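Local structure of transcriptional regulators (LACI-FAMILY TRANSCRIPTIONAL REGULATORY PROTEIN) (Corynebacterium glutamicum, 3GYB) at residues His112-His118 / Thr268-Arg272; His120-Leu124 / Phe135-Glu139; Gly163-Leu168 / Ala191-Glu197. The protein probably acts as a DNA-binding transcription factor of the LacI family, recognising cis-regulatory DNA, and binds magnesium through its periplasmic-binding-protein-like part. Residues are numbered along the deposited sequence.

Interaction 1 (His112-His118 / Thr268-Arg272)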
# COMPACT_ATOMS: atom_id res chain seq x y z
N HIS A 112 26.53 -2.52 3.63
CA HIS A 112 26.04 -2.92 4.95
C HIS A 112 26.11 -4.44 5.09
O HIS A 112 26.57 -4.96 6.10
CB HIS A 112 24.60 -2.45 5.16
CG HIS A 112 24.04 -2.78 6.52
ND1 HIS A 112 24.63 -2.34 7.69
CD2 HIS A 112 22.95 -3.48 6.88
CE1 HIS A 112 23.91 -2.76 8.72
NE2 HIS A 112 22.89 -3.46 8.26
N LEU A 113 25.65 -5.16 4.06
CA LEU A 113 25.68 -6.61 4.09
C LEU A 113 27.12 -7.10 4.15
O LEU A 113 27.44 -8.05 4.87
CB LEU A 113 24.97 -7.18 2.86
CG LEU A 113 23.46 -6.88 2.82
CD1 LEU A 113 22.85 -7.51 1.56
CD2 LEU A 113 22.80 -7.44 4.07
N ILE A 114 28.00 -6.45 3.39
CA ILE A 114 29.41 -6.82 3.38
C ILE A 114 30.03 -6.56 4.75
O ILE A 114 30.75 -7.42 5.28
CB ILE A 114 30.18 -6.02 2.30
CG1 ILE A 114 29.72 -6.46 0.91
CG2 ILE A 114 31.69 -6.23 2.45
CD1 ILE A 114 30.26 -5.61 -0.21
N ASP A 115 29.76 -5.40 5.33
CA ASP A 115 30.31 -5.09 6.64
C ASP A 115 29.76 -6.03 7.72
O ASP A 115 30.37 -6.20 8.77
CB ASP A 115 30.04 -3.63 7.03
CG ASP A 115 30.90 -2.65 6.25
OD1 ASP A 115 31.97 -3.07 5.75
OD2 ASP A 115 30.52 -1.47 6.16
N LEU A 116 28.60 -6.65 7.45
CA LEU A 116 28.01 -7.58 8.41
C LEU A 116 28.64 -8.97 8.30
O LEU A 116 28.30 -9.88 9.06
CB LEU A 116 26.50 -7.69 8.22
CG LEU A 116 25.65 -6.54 8.77
CD1 LEU A 116 24.21 -6.67 8.29
CD2 LEU A 116 25.71 -6.55 10.29
N GLY A 117 29.55 -9.14 7.35
CA GLY A 117 30.21 -10.43 7.20
C GLY A 117 29.68 -11.35 6.12
O GLY A 117 30.15 -12.49 5.98
N HIS A 118 28.71 -10.89 5.35
CA HIS A 118 28.14 -11.71 4.28
C HIS A 118 29.01 -11.60 3.03
O HIS A 118 29.51 -10.53 2.71
CB HIS A 118 26.72 -11.24 3.94
CG HIS A 118 25.74 -11.43 5.06
ND1 HIS A 118 25.09 -12.63 5.28
CD2 HIS A 118 25.31 -10.59 6.02
CE1 HIS A 118 24.31 -12.51 6.33
NE2 HIS A 118 24.42 -11.28 6.80
N THR A 268 15.62 -7.23 10.06
CA THR A 268 15.83 -8.28 9.07
C THR A 268 17.27 -8.58 8.63
O THR A 268 17.47 -9.38 7.72
CB THR A 268 14.98 -8.01 7.82
OG1 THR A 268 15.27 -6.70 7.32
CG2 THR A 268 13.49 -8.10 8.17
N CYS A 269 18.25 -7.95 9.27
CA CYS A 269 19.65 -8.21 8.95
C CYS A 269 20.39 -8.57 10.24
O CYS A 269 19.99 -8.14 11.32
CB CYS A 269 20.32 -6.99 8.31
SG CYS A 269 19.92 -6.72 6.56
N ALA A 270 21.45 -9.35 10.11
CA ALA A 270 22.26 -9.75 11.25
C ALA A 270 23.66 -10.10 10.76
O ALA A 270 23.85 -10.42 9.59
CB ALA A 270 21.63 -10.95 11.95
N PRO A 271 24.66 -10.04 11.65
CA PRO A 271 26.03 -10.36 11.26
C PRO A 271 26.26 -11.83 10.95
O PRO A 271 25.63 -12.71 11.53
CB PRO A 271 26.85 -9.88 12.46
CG PRO A 271 25.92 -10.09 13.60
CD PRO A 271 24.60 -9.58 13.05
N ARG A 272 27.17 -12.09 10.01
CA ARG A 272 27.54 -13.43 9.58
C ARG A 272 26.36 -14.40 9.48
O ARG A 272 25.20 -13.98 9.41
CB ARG A 272 28.59 -14.00 10.53
CG ARG A 272 29.86 -13.16 10.60
CD ARG A 272 30.98 -13.88 11.34
NE ARG A 272 32.24 -13.15 11.19
CZ ARG A 272 33.42 -13.60 11.61
NH1 ARG A 272 33.51 -14.78 12.21
NH2 ARG A 272 34.50 -12.86 11.42

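Interaction 2 (His120-Leu124 / Phe135-Glu139)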
# COMPACT_ATOMS: atom_id res chain seq x y z
N HIS A 120 28.28 -14.25 0.22
CA HIS A 120 27.37 -14.80 -0.79
C HIS A 120 26.10 -13.96 -0.72
O HIS A 120 25.10 -14.34 -0.11
CB HIS A 120 27.08 -16.27 -0.50
CG HIS A 120 28.25 -17.16 -0.77
ND1 HIS A 120 28.75 -17.36 -2.04
CD2 HIS A 120 29.05 -17.87 0.06
CE1 HIS A 120 29.81 -18.15 -1.98
NE2 HIS A 120 30.01 -18.47 -0.71
N ILE A 121 26.17 -12.80 -1.36
CA ILE A 121 25.08 -11.84 -1.38
C ILE A 121 24.38 -11.83 -2.73
O ILE A 121 25.02 -11.83 -3.78
CB ILE A 121 25.62 -10.43 -1.09
CG1 ILE A 121 26.29 -10.41 0.28
CG2 ILE A 121 24.50 -9.40 -1.18
CD1 ILE A 121 27.14 -9.18 0.56
N ALA A 122 23.05 -11.83 -2.70
CA ALA A 122 22.28 -11.81 -3.93
C ALA A 122 21.40 -10.58 -4.01
O ALA A 122 21.00 -10.02 -2.99
CB ALA A 122 21.43 -13.07 -4.03
N HIS A 123 21.09 -10.16 -5.23
CA HIS A 123 20.25 -8.99 -5.47
C HIS A 123 19.00 -9.36 -6.24
O HIS A 123 19.07 -10.07 -7.25
CB HIS A 123 21.03 -7.94 -6.27
CG HIS A 123 20.21 -6.76 -6.69
ND1 HIS A 123 19.66 -5.88 -5.79
CD2 HIS A 123 19.90 -6.28 -7.92
CE1 HIS A 123 19.05 -4.90 -6.44
NE2 HIS A 123 19.18 -5.13 -7.74
N LEU A 124 17.84 -8.92 -5.76
CA LEU A 124 16.59 -9.16 -6.46
C LEU A 124 16.34 -7.89 -7.26
O LEU A 124 16.07 -6.84 -6.69
CB LEU A 124 15.44 -9.40 -5.47
CG LEU A 124 15.52 -10.71 -4.71
CD1 LEU A 124 14.39 -10.80 -3.69
CD2 LEU A 124 15.44 -11.87 -5.70
N PHE A 135 20.87 -2.03 -9.52
CA PHE A 135 21.52 -3.27 -9.92
C PHE A 135 22.97 -2.99 -10.30
O PHE A 135 23.88 -3.71 -9.90
CB PHE A 135 20.80 -3.90 -11.12
CG PHE A 135 21.65 -4.86 -11.91
CD1 PHE A 135 21.96 -6.12 -11.39
CD2 PHE A 135 22.18 -4.49 -13.14
CE1 PHE A 135 22.79 -6.99 -12.10
CE2 PHE A 135 23.01 -5.35 -13.85
CZ PHE A 135 23.32 -6.61 -13.33
N GLU A 136 23.18 -1.92 -11.07
CA GLU A 136 24.53 -1.56 -11.49
C GLU A 136 25.42 -1.23 -10.29
O GLU A 136 26.58 -1.63 -10.24
CB GLU A 136 24.47 -0.38 -12.46
CG GLU A 136 23.73 -0.70 -13.75
CD GLU A 136 23.77 0.44 -14.74
OE1 GLU A 136 23.38 1.57 -14.37
OE2 GLU A 136 24.18 0.21 -15.90
N SER A 137 24.87 -0.50 -9.33
CA SER A 137 25.63 -0.14 -8.14
C SER A 137 25.90 -1.38 -7.30
O SER A 137 26.97 -1.53 -6.73
CB SER A 137 24.87 0.90 -7.31
OG SER A 137 25.59 1.23 -6.14
N PHE A 138 24.92 -2.28 -7.22
CA PHE A 138 25.11 -3.52 -6.47
C PHE A 138 26.33 -4.26 -7.02
O PHE A 138 27.22 -4.66 -6.28
CB PHE A 138 23.87 -4.41 -6.59
CG PHE A 138 24.10 -5.83 -6.16
CD1 PHE A 138 24.32 -6.15 -4.82
CD2 PHE A 138 24.12 -6.87 -7.10
CE1 PHE A 138 24.54 -7.46 -4.42
CE2 PHE A 138 24.35 -8.19 -6.71
CZ PHE A 138 24.55 -8.49 -5.36
N GLU A 139 26.37 -4.42 -8.34
CA GLU A 139 27.48 -5.13 -8.96
C GLU A 139 28.80 -4.41 -8.77
O GLU A 139 29.81 -5.04 -8.45
CB GLU A 139 27.23 -5.34 -10.46
CG GLU A 139 26.12 -6.34 -10.79
CD GLU A 139 26.40 -7.12 -12.07
OE1 GLU A 139 26.93 -6.52 -13.03
OE2 GLU A 139 26.08 -8.33 -12.12

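Interaction 3 (Gly163-Leu168 / Ala191-Glu197)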
# COMPACT_ATOMS: atom_id res chain seq x y z
N GLY A 163 8.48 -11.20 -6.14
CA GLY A 163 9.54 -11.24 -5.16
C GLY A 163 9.53 -12.59 -4.47
O GLY A 163 10.57 -13.16 -4.15
N TYR A 164 8.32 -13.11 -4.27
CA TYR A 164 8.13 -14.39 -3.62
C TYR A 164 8.68 -15.53 -4.47
O TYR A 164 9.55 -16.27 -4.03
CB TYR A 164 6.64 -14.61 -3.33
CG TYR A 164 6.33 -15.95 -2.70
CD1 TYR A 164 6.84 -16.29 -1.45
CD2 TYR A 164 5.52 -16.87 -3.35
CE1 TYR A 164 6.55 -17.51 -0.86
CE2 TYR A 164 5.21 -18.11 -2.77
CZ TYR A 164 5.73 -18.42 -1.52
OH TYR A 164 5.43 -19.63 -0.93
N THR A 165 8.18 -15.66 -5.70
CA THR A 165 8.62 -16.75 -6.56
C THR A 165 10.07 -16.62 -7.00
O THR A 165 10.77 -17.63 -7.13
CB THR A 165 7.71 -16.90 -7.79
OG1 THR A 165 7.72 -15.70 -8.57
CG2 THR A 165 6.28 -17.19 -7.33
N GLU A 166 10.54 -15.40 -7.23
CA GLU A 166 11.93 -15.20 -7.62
C GLU A 166 12.87 -15.59 -6.48
O GLU A 166 13.94 -16.14 -6.71
CB GLU A 166 12.20 -13.74 -8.00
CG GLU A 166 11.64 -13.32 -9.35
CD GLU A 166 12.27 -14.08 -10.50
OE1 GLU A 166 13.52 -14.14 -10.56
OE2 GLU A 166 11.52 -14.60 -11.35
N THR A 167 12.48 -15.29 -5.24
CA THR A 167 13.33 -15.64 -4.11
C THR A 167 13.37 -17.14 -3.90
O THR A 167 14.42 -17.71 -3.63
CB THR A 167 12.87 -14.94 -2.80
OG1 THR A 167 12.98 -13.52 -2.96
CG2 THR A 167 13.75 -15.37 -1.63
N LEU A 168 12.22 -17.80 -4.03
CA LEU A 168 12.19 -19.25 -3.87
C LEU A 168 13.07 -19.90 -4.94
O LEU A 168 13.76 -20.88 -4.66
CB LEU A 168 10.76 -19.78 -3.99
CG LEU A 168 9.84 -19.52 -2.80
CD1 LEU A 168 8.45 -20.07 -3.12
CD2 LEU A 168 10.39 -20.19 -1.54
N ALA A 191 10.28 -11.68 -0.66
CA ALA A 191 11.46 -12.41 -0.20
C ALA A 191 11.26 -12.92 1.22
O ALA A 191 11.65 -14.04 1.55
CB ALA A 191 12.69 -11.51 -0.27
N LEU A 192 10.65 -12.09 2.07
CA LEU A 192 10.40 -12.49 3.45
C LEU A 192 9.42 -13.66 3.49
O LEU A 192 9.53 -14.56 4.32
CB LEU A 192 9.83 -11.32 4.26
CG LEU A 192 10.83 -10.21 4.59
CD1 LEU A 192 10.10 -8.95 5.06
CD2 LEU A 192 11.82 -10.70 5.65
N GLY A 193 8.45 -13.65 2.58
CA GLY A 193 7.48 -14.73 2.52
C GLY A 193 8.16 -16.01 2.07
O GLY A 193 7.86 -17.10 2.56
N ALA A 194 9.10 -15.89 1.13
CA ALA A 194 9.82 -17.05 0.64
C ALA A 194 10.63 -17.66 1.78
O ALA A 194 10.64 -18.88 1.96
CB ALA A 194 10.75 -16.65 -0.52
N ALA A 195 11.29 -16.82 2.56
CA ALA A 195 12.07 -17.29 3.69
C ALA A 195 11.16 -18.06 4.65
O ALA A 195 11.52 -19.14 5.15
CB ALA A 195 12.73 -16.12 4.41
N ARG A 196 9.98 -17.51 4.91
CA ARG A 196 9.03 -18.17 5.81
C ARG A 196 8.62 -19.54 5.24
O ARG A 196 8.58 -20.53 5.97
CB ARG A 196 7.80 -17.29 6.02
CG ARG A 196 6.84 -17.84 7.07
CD ARG A 196 5.61 -16.96 7.29
NE ARG A 196 4.80 -17.52 8.37
CZ ARG A 196 3.63 -17.02 8.78
NH1 ARG A 196 3.11 -15.95 8.21
NH2 ARG A 196 3.00 -17.61 9.79
N GLU A 197 8.32 -19.58 3.95
CA GLU A 197 7.92 -20.83 3.30
C GLU A 197 9.04 -21.87 3.37
O GLU A 197 8.78 -23.07 3.50
CB GLU A 197 7.56 -20.56 1.84
CG GLU A 197 7.22 -21.81 1.02
CD GLU A 197 6.10 -22.63 1.63
OE1 GLU A 197 5.12 -22.04 2.14
OE2 GLU A 197 6.19 -23.88 1.59

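Interaction 1 (His112-His118 / Thr268-Arg272)
Two hydrogen bonds tie the residues just after helix 102-115 to the end of the modelled chain. R272 N donates to L116 O at 2.7 Å with a nearly straight N-H...O angle of 170°. H118 NE2 donates to A270 O at 3.0 Å, close to the plane of the imidazole ring. The other ring nitrogen, H118 ND1, is hydrogen-bonded to T178, so both nitrogens of the ring are used. L116 O also receives a CA-H...O contact from P271 CA at 3.2 Å. This carbonyl can face the tail because the helix ends here. G117, with positive phi, closes the helix in a Schellman motif, in which H118 N bonds back to L113 O and G117 N to I114 O. A CB on G117 would clash with R272 CG. The segment 268-272 follows strand 258-264, and C269 to P271 run extended past this helix end. Apolar contacts fill the rest. L116 CD1 lies 3.9 Å from C269 CB, and L116 CD2 lies 4.1 Å from P271 CB. L113 CD2 meets C269 SG at 3.9 Å, and both side chains also rest on I209 of strand 207-211. C269 SG sits at the edge of the H112 ring, 5.4 Å from its centroid.

Interaction 2 (His120-Leu124 / Phe135-Glu139)
Strand 121-124 and helix segment 135-139 run antiparallel, with 172° between their directions and axes 9.8 Å apart at closest approach. No hydrogen bond crosses the gap; the contact is made mainly by side chains. I121 and H123 point toward the helix, and A122 between them points away. This is the first half of a beta-alpha-beta crossover: strand 121-124 leads into helix 129-144, which returns the chain to the neighbouring parallel strand 150-151. H123 and F138 carry most of the buried surface. H123 CB lies over the face of the F138 ring, 3.4 Å from that ring's centroid, in a CH-pi contact. The H123 and F138 rings are near parallel, at 25°, but slid apart with centroids 5.1 Å from each other, so they barely overlap. I121 CG2 packs on F138 CE1 at 3.8 Å. H123 NE2 approaches F135 CA at 3.7 Å. H123 ND1 is hydrogen-bonded to F181 O on strand 179-182, while the F135 ring has a cation-pi partner in R125.

Interaction 3 (Gly163-Leu168 / Ala191-Glu197)
A194, Y164 and A191 have the most surface covered where these two helices meet. A194 has the largest area covered, and its CA-to-CB bond points toward segment 163-168. A194 CB lies 3.4 Å from T167 CG2 and 3.7 Å from L168 CD2. Nearly as much of Y164 is covered. Its ring presents its edge to the other backbone, with Y164 CD1 3.5 Å from A194 N and Y164 CE1 3.7 Å from G193 C. A CB at G193 would lie against the ring, 3.6 Å from Y164 CD1. A191 lies at the close end, where T167 OG1 is 3.3 Å from A191 CA. The same T167 OG1 donates to G163 O at 2.7 Å within its own helix. Further along, Y164 OH comes 3.4 Å from E197 CG. The E197 carboxylate forms a salt bridge to R220 of the second subunit; that arginine also packs on Y164. Small residues let the axes approach to 7.5 Å, crossing at -51°. No hydrogen bond joins the two segments. Helices 160-173 and 185-198 lie side by side on one face of the parallel sheet, joined in the chain through strand 179-182, an arrangement typical of the Rossmann-like alpha/beta lobes of periplasmic-binding-protein folds.

How the interactions relate
All three contacts join parts of the same alpha/beta lobe. Interactions 2 and 3 are buried, while interaction 1 is only partly buried, at the chain end. Interaction 1 is also the one with hydrogen bonds between its segments. Interaction 2 relies on aromatic and CH-pi packing of a helix on a strand, and interaction 3 on close helix packing over alanines and glycines, with the Y164 ring laid edge-on against the partner helix. Strand 121-124 connects them: I121 packs on L113 and I114 of interaction 1, and L124 packs on T167 and A191 of interaction 3. T268 and L192 bring interactions 1 and 3 into touch. Of the three, interaction 3 alone reaches the second subunit.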